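Local coordinates for protein cortical-lytic enzyme (Bacillus cereus, PDB 4S3J) that acts as an N-acetylglucosaminidase that helps degrade the spore cortex peptidoglycan during germination, probably cleaving only material that has already been partially broken down, at residues Gly43-Val48 and Glu385-Ile390; Ala342-Ala347 and Gly411-Gln416; Thr250-Thr255 and Lys262-His267. All blocks are in the same frame, centred on the assembly; numbering follows the deposited sequence.

Interaction 1 (Gly43-Val48 and Glu385-Ile390)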
# COMPACT_ATOMS: atom_id res chain seq x y z
N GLY A 43 3.19 17.09 -15.53
CA GLY A 43 3.82 16.26 -14.51
C GLY A 43 2.93 15.17 -13.93
O GLY A 43 3.41 14.31 -13.19
N GLN A 44 1.64 15.21 -14.25
CA GLN A 44 0.67 14.16 -13.90
C GLN A 44 1.06 12.87 -14.61
O GLN A 44 1.50 12.87 -15.75
CB GLN A 44 -0.75 14.62 -14.30
CG GLN A 44 -1.86 13.70 -14.04
CD GLN A 44 -3.22 14.27 -14.44
OE1 GLN A 44 -3.37 15.39 -14.99
NE2 GLN A 44 -4.22 13.51 -14.13
N ALA A 45 0.94 11.75 -13.90
CA ALA A 45 1.24 10.45 -14.48
C ALA A 45 -0.02 9.71 -14.87
O ALA A 45 -0.88 9.43 -14.01
CB ALA A 45 2.02 9.59 -13.48
N LEU A 46 -0.13 9.37 -16.16
CA LEU A 46 -1.29 8.69 -16.69
C LEU A 46 -0.87 7.29 -17.15
O LEU A 46 0.31 7.06 -17.49
CB LEU A 46 -1.90 9.42 -17.89
CG LEU A 46 -2.38 10.85 -17.62
CD1 LEU A 46 -2.81 11.48 -18.93
CD2 LEU A 46 -3.47 10.91 -16.59
N ILE A 47 -1.83 6.37 -17.18
CA ILE A 47 -1.61 5.14 -17.90
C ILE A 47 -2.33 5.25 -19.27
O ILE A 47 -3.47 5.77 -19.37
CB ILE A 47 -2.04 3.91 -17.07
CG1 ILE A 47 -3.48 4.01 -16.57
CG2 ILE A 47 -1.10 3.77 -15.87
CD1 ILE A 47 -3.95 2.71 -15.88
N VAL A 48 -1.61 4.83 -20.32
CA VAL A 48 -2.05 4.95 -21.71
C VAL A 48 -1.73 3.68 -22.49
O VAL A 48 -0.69 3.08 -22.29
CB VAL A 48 -1.37 6.14 -22.42
CG1 VAL A 48 -1.75 6.22 -23.92
CG2 VAL A 48 -1.70 7.45 -21.72
N GLU A 385 1.30 9.97 -3.85
CA GLU A 385 1.63 8.74 -4.57
C GLU A 385 1.03 8.81 -5.96
O GLU A 385 -0.11 9.26 -6.12
CB GLU A 385 1.07 7.53 -3.84
CG GLU A 385 1.58 7.32 -2.41
CD GLU A 385 3.04 6.87 -2.38
OE1 GLU A 385 3.49 6.18 -3.34
OE2 GLU A 385 3.74 7.23 -1.42
N ASP A 386 1.77 8.35 -6.98
CA ASP A 386 1.19 8.25 -8.32
C ASP A 386 1.72 7.02 -9.05
O ASP A 386 2.43 6.20 -8.47
CB ASP A 386 1.42 9.53 -9.17
CG ASP A 386 2.87 9.74 -9.63
OD1 ASP A 386 3.73 8.84 -9.48
OD2 ASP A 386 3.14 10.83 -10.19
N ALA A 387 1.36 6.88 -10.33
CA ALA A 387 1.68 5.66 -11.06
C ALA A 387 3.19 5.39 -11.13
O ALA A 387 3.62 4.21 -11.11
CB ALA A 387 1.08 5.71 -12.47
N ARG A 388 3.99 6.45 -11.22
CA ARG A 388 5.43 6.29 -11.32
C ARG A 388 6.00 5.65 -10.06
O ARG A 388 6.80 4.70 -10.14
CB ARG A 388 6.12 7.64 -11.56
CG ARG A 388 5.78 8.24 -12.94
CD ARG A 388 6.24 9.67 -13.08
NE ARG A 388 5.51 10.59 -12.19
CZ ARG A 388 5.59 11.91 -12.25
NH1 ARG A 388 6.37 12.49 -13.16
NH2 ARG A 388 4.89 12.66 -11.40
N SER A 389 5.64 6.19 -8.89
CA SER A 389 6.26 5.73 -7.65
C SER A 389 5.70 4.35 -7.28
O SER A 389 6.44 3.50 -6.78
CB SER A 389 6.13 6.77 -6.47
OG SER A 389 4.83 7.26 -6.00
N ILE A 390 4.44 4.08 -7.57
CA ILE A 390 3.91 2.73 -7.31
C ILE A 390 4.61 1.70 -8.22
O ILE A 390 4.95 0.60 -7.78
CB ILE A 390 2.38 2.66 -7.51
CG1 ILE A 390 1.68 3.42 -6.37
CG2 ILE A 390 1.87 1.23 -7.52
CD1 ILE A 390 1.83 2.74 -4.97
O HOH W 1 -0.85 8.33 -11.42
O HOH W 2 1.07 12.46 -10.93
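This contact docks an N-terminal LysM strand (45-49) against the capped start of helix 387-400 in the family 18 glycosidase part. Along Glu385-Ile390, Asp386 is the N-cap; chi1 of 71° sets CG between the backbone N and the carbonyl carbon, and OD1 receives weak bonds from Arg388 N and Ser389 N. Asp386 OD2 accepts a hydrogen bond from a water 2.7 Å away, which accepts from Ala45 N. Ala387 brings CB to 4.1 Å from Ala45 CB, and its N reaches Ala45 O through a second water. Arg388, bent at chi3, turns its guanidinium back on Asp386: in a side-on salt bridge Arg388 NE (3.1 Å) and NH2 (2.8 Å) both donate to Asp386 OD2, which receives them on its syn lone pair, close to the guanidinium plane, fixing the group's rotation. Ala45 CB sits 3.7 Å from Asp386 OD2 and 3.9 Å from Arg388 NE. Arg388 NH2 also comes to 2.8 Å from Gly43 O, at an angle too poor for a hydrogen bond. Ser389 completes the capping box, its OG weakly accepting from Asp386 N while donating to Glu385 OE1 from above the carboxylate plane, 3.2 Å from OG to OE1.

Interaction 2 (Ala342-Ala347 and Gly411-Gln416)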
# COMPACT_ATOMS: atom_id res chain seq x y z
N ALA A 342 -4.64 14.87 4.81
CA ALA A 342 -4.43 13.70 3.96
C ALA A 342 -5.16 13.88 2.67
O ALA A 342 -6.30 14.35 2.66
CB ALA A 342 -4.91 12.43 4.67
N VAL A 343 -4.50 13.49 1.58
CA VAL A 343 -5.10 13.56 0.26
C VAL A 343 -4.94 12.26 -0.51
O VAL A 343 -3.89 11.60 -0.47
CB VAL A 343 -4.47 14.72 -0.57
CG1 VAL A 343 -4.87 16.07 -0.01
CG2 VAL A 343 -2.96 14.59 -0.63
N SER A 344 -5.97 11.93 -1.28
CA SER A 344 -5.87 10.87 -2.27
C SER A 344 -4.99 11.32 -3.45
O SER A 344 -4.71 12.50 -3.60
CB SER A 344 -7.25 10.49 -2.76
OG SER A 344 -7.76 11.52 -3.58
N SER A 345 -4.61 10.38 -4.31
CA SER A 345 -3.80 10.70 -5.49
C SER A 345 -4.59 11.64 -6.38
O SER A 345 -4.04 12.63 -6.91
CB SER A 345 -3.42 9.39 -6.20
OG SER A 345 -2.54 9.60 -7.31
N VAL A 346 -5.88 11.35 -6.55
CA VAL A 346 -6.75 12.18 -7.40
C VAL A 346 -6.89 13.57 -6.81
O VAL A 346 -6.83 14.58 -7.53
CB VAL A 346 -8.13 11.49 -7.58
CG1 VAL A 346 -9.13 12.41 -8.23
CG2 VAL A 346 -7.97 10.18 -8.36
N ALA A 347 -7.03 13.66 -5.48
CA ALA A 347 -7.19 14.97 -4.84
C ALA A 347 -5.92 15.81 -4.91
O ALA A 347 -5.97 17.04 -5.02
CB ALA A 347 -7.63 14.79 -3.37
N GLY A 411 -10.66 4.08 0.20
CA GLY A 411 -11.34 5.36 0.31
C GLY A 411 -10.51 6.54 -0.15
O GLY A 411 -10.87 7.70 0.11
N LEU A 412 -9.41 6.23 -0.84
CA LEU A 412 -8.47 7.21 -1.36
C LEU A 412 -8.24 6.96 -2.85
O LEU A 412 -7.34 6.18 -3.22
CB LEU A 412 -7.15 7.11 -0.59
CG LEU A 412 -7.23 7.56 0.87
CD1 LEU A 412 -6.15 6.88 1.70
CD2 LEU A 412 -7.06 9.08 0.95
N PRO A 413 -9.09 7.53 -3.71
CA PRO A 413 -9.08 7.23 -5.15
C PRO A 413 -7.69 7.33 -5.78
O PRO A 413 -6.97 8.32 -5.58
CB PRO A 413 -10.02 8.27 -5.74
CG PRO A 413 -10.98 8.59 -4.64
CD PRO A 413 -10.20 8.42 -3.35
N PHE A 414 -7.36 6.30 -6.56
CA PHE A 414 -6.05 6.13 -7.19
C PHE A 414 -6.19 4.97 -8.18
O PHE A 414 -5.66 3.87 -7.99
CB PHE A 414 -4.99 5.87 -6.10
CG PHE A 414 -3.56 5.81 -6.59
CD1 PHE A 414 -3.21 5.98 -7.92
CD2 PHE A 414 -2.56 5.57 -5.67
CE1 PHE A 414 -1.86 5.90 -8.31
CE2 PHE A 414 -1.23 5.48 -6.04
CZ PHE A 414 -0.87 5.65 -7.37
N PRO A 415 -6.93 5.21 -9.28
CA PRO A 415 -7.29 4.09 -10.16
C PRO A 415 -6.08 3.41 -10.79
O PRO A 415 -6.09 2.21 -11.03
CB PRO A 415 -8.15 4.74 -11.26
CG PRO A 415 -8.30 6.16 -10.90
CD PRO A 415 -7.44 6.52 -9.74
N GLN A 416 -5.04 4.18 -11.05
CA GLN A 416 -3.87 3.63 -11.72
C GLN A 416 -3.18 2.59 -10.86
O GLN A 416 -2.56 1.67 -11.38
CB GLN A 416 -2.89 4.73 -12.08
CG GLN A 416 -3.45 5.78 -12.99
CD GLN A 416 -4.03 6.97 -12.27
OE1 GLN A 416 -4.32 6.93 -11.07
NE2 GLN A 416 -4.23 8.05 -13.01
O HOH W 3 -4.88 7.72 -3.25
O HOH W 4 -4.39 9.05 -9.39
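Here the loop that follows the eighth barrel strand (404-408) and runs into helix 415-424 packs on the strand-to-helix junction formed by strand 341-343 and helix 345-354. The evidence is a close, mixed apolar and polar fit: the touching parts run nearly alongside, 21° apart end to end, and bury 302 Å². The polar side centres on the first turn of helix 345-354. Ser344, at the N-cap, has OG between the backbone N and the carbonyl carbon (chi1 71°), so that Ala347 N donates to OG at 3.0 Å. Val346 N gives a weak bond to Pro413 O, and Ser345 N donates a hydrogen bond to a water that lies 2.9 Å from Leu412 O and probably donates to it, though other acceptors compete. A second water donates to both Ser345 OG (2.8 Å) and Gln416 OE1 (2.7 Å), while the strongest partner of Ser345 OG is Glu385 O.

The apolar side sets Ser345 and Val346 against Phe414 and two prolines. Ser345 CB lies over one face of Phe414, 3.9 Å from the ring centroid and 24° off the normal, a CH-pi contact; that ring also meets Ile390 and Leu324. Val346 CG2 touches both prolines, 3.8 Å from Pro413 CB and 3.9 Å from Pro415 CD, with Val346 crossing Pro413 at about a right angle. Leu412 CD2 rests on the Ser344 backbone, and Pro413 CD reaches to 3.7 Å from Ser344 CB. It is a serine-capped helix start between barrel strand 318-330 and helix 387-400, as in the alpha+beta insertion common in family 18 chitinases.

Interaction 3 (Thr250-Thr255 and Lys262-His267)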
# COMPACT_ATOMS: atom_id res chain seq x y z
N THR A 250 1.04 -7.23 12.52
CA THR A 250 1.61 -5.95 12.12
C THR A 250 2.95 -5.71 12.81
O THR A 250 3.08 -5.90 14.02
CB THR A 250 0.64 -4.78 12.45
OG1 THR A 250 -0.53 -4.89 11.63
CG2 THR A 250 1.31 -3.43 12.21
N LEU A 251 3.93 -5.27 12.04
CA LEU A 251 5.25 -4.91 12.56
C LEU A 251 5.60 -3.46 12.23
O LEU A 251 5.43 -3.00 11.09
CB LEU A 251 6.33 -5.83 11.98
CG LEU A 251 6.35 -7.30 12.40
CD1 LEU A 251 7.40 -8.05 11.56
CD2 LEU A 251 6.62 -7.45 13.89
N VAL A 252 6.15 -2.75 13.20
CA VAL A 252 6.75 -1.45 12.93
C VAL A 252 7.99 -1.68 12.06
O VAL A 252 8.63 -2.74 12.14
CB VAL A 252 7.14 -0.69 14.22
CG1 VAL A 252 5.90 -0.27 15.00
CG2 VAL A 252 8.09 -1.52 15.08
N PRO A 253 8.33 -0.69 11.22
CA PRO A 253 9.51 -0.78 10.36
C PRO A 253 10.80 -0.65 11.16
O PRO A 253 10.90 0.24 12.02
CB PRO A 253 9.34 0.39 9.39
CG PRO A 253 8.55 1.38 10.16
CD PRO A 253 7.59 0.57 11.00
N LYS A 254 11.75 -1.54 10.90
CA LYS A 254 13.07 -1.53 11.52
C LYS A 254 14.16 -1.73 10.47
O LYS A 254 13.93 -2.40 9.48
CB LYS A 254 13.20 -2.66 12.55
CG LYS A 254 12.41 -2.42 13.82
CD LYS A 254 12.84 -3.39 14.93
CE LYS A 254 11.66 -3.78 15.84
NZ LYS A 254 12.07 -4.71 16.96
N THR A 255 15.35 -1.18 10.72
CA THR A 255 16.52 -1.45 9.87
C THR A 255 17.64 -2.13 10.64
O THR A 255 18.70 -2.41 10.08
CB THR A 255 17.07 -0.17 9.25
OG1 THR A 255 17.45 0.74 10.29
CG2 THR A 255 16.03 0.49 8.34
N LYS A 262 13.35 1.58 23.06
CA LYS A 262 12.66 0.63 23.92
C LYS A 262 11.24 0.41 23.42
O LYS A 262 10.67 -0.67 23.57
CB LYS A 262 12.66 1.12 25.37
N PHE A 263 10.68 1.44 22.81
CA PHE A 263 9.37 1.39 22.16
C PHE A 263 9.23 0.21 21.17
O PHE A 263 8.16 -0.38 21.05
CB PHE A 263 9.15 2.72 21.44
CG PHE A 263 7.87 2.80 20.68
CD1 PHE A 263 6.68 3.12 21.33
CD2 PHE A 263 7.85 2.60 19.31
CE1 PHE A 263 5.49 3.21 20.62
CE2 PHE A 263 6.67 2.68 18.60
CZ PHE A 263 5.49 2.99 19.25
N PHE A 264 10.34 -0.15 20.52
CA PHE A 264 10.37 -1.12 19.41
C PHE A 264 10.45 -2.58 19.82
O PHE A 264 10.13 -3.47 19.03
CB PHE A 264 11.60 -0.91 18.52
CG PHE A 264 11.61 0.35 17.73
CD1 PHE A 264 10.98 0.43 16.49
CD2 PHE A 264 12.33 1.45 18.17
CE1 PHE A 264 11.02 1.58 15.75
CE2 PHE A 264 12.38 2.60 17.43
CZ PHE A 264 11.72 2.67 16.22
N GLU A 265 10.99 -2.83 21.02
CA GLU A 265 11.44 -4.16 21.39
C GLU A 265 10.37 -5.22 21.28
O GLU A 265 10.66 -6.34 20.89
CB GLU A 265 11.98 -4.18 22.83
CG GLU A 265 13.16 -3.26 23.09
CD GLU A 265 13.71 -3.42 24.49
OE1 GLU A 265 13.42 -4.45 25.14
OE2 GLU A 265 14.44 -2.52 24.95
N ALA A 266 9.13 -4.86 21.58
CA ALA A 266 8.07 -5.85 21.63
C ALA A 266 7.71 -6.41 20.26
O ALA A 266 7.00 -7.41 20.19
CB ALA A 266 6.83 -5.25 22.27
N HIS A 267 8.19 -5.78 19.19
CA HIS A 267 7.99 -6.34 17.85
C HIS A 267 9.24 -7.12 17.43
O HIS A 267 10.16 -6.59 16.82
CB HIS A 267 7.65 -5.25 16.83
CG HIS A 267 6.23 -4.81 16.88
ND1 HIS A 267 5.64 -4.03 15.90
CD2 HIS A 267 5.25 -5.04 17.79
CE1 HIS A 267 4.39 -3.80 16.20
NE2 HIS A 267 4.11 -4.40 17.35
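The loop Lys262-His267 folds back over the end of barrel strand 246-251, and three hydrogen bonds close the gap. The first is side chain to backbone: Val252 N donates to His267 ND1 at 3.0 Å, almost straight (164°) and only 3° out of the imidazole plane, so the N-H meets the ring at its edge. At the ring's far nitrogen, NE2 is hydrogen-bonded to Phe219 O, next to Glu220, the probable proton donor, so both ring nitrogens are engaged. The other two bonds come from Lys254, whose chain bends at chi3 to bring NZ to 2.7 Å from His267 O and 3.1 Å from Phe264 O. In both cases the ammonium sits above the carbonyl plane. Phe264 O is doubly used, since it also accepts from His267 N in the type I turn from Phe264 to His267.

Apolar atoms fill in around these bonds. The Leu251 and His267 side chains run past each other in opposite directions, with Leu251 CD2 3.8 Å from His267 CB, and Val252 CG2 touches the edge of the poorly ordered Phe264 ring, 3.8 Å from CD1. His267 CE1 approaches Thr250 O at 3.3 Å. Thr250 itself points its hydroxyl at His216, its side chain about 4 Å from that of Glu220.

With ND1 accepting from a backbone N-H and NE2 facing a carbonyl, His267 is best read as neutral with its proton on NE2, joining the ends of barrel strands 246-251 and 214-218.

Interactions 1 and 2 adjoin, their centres about 12 Å apart, and their segments alternate along the chain: 43-48, 342-347, 385-390, 411-416. They touch directly, for instance where Asp386 C packs 3.4 Å from Phe414 CZ. Together they knit a LysM strand, the insertion's helix start and the starts of helices 387-400 and 415-424 into one corner of the molecule. Interaction 3 is local in sequence and lies across the chain's centre, about 32 Å from interaction 1 and about 29 Å from interaction 2, centre to centre, beside the proposed catalytic glutamate. Interaction 1 thus joins the LysM part to the glycosidase and interaction 2 ties the insertion to the barrel, both away from the active-site end.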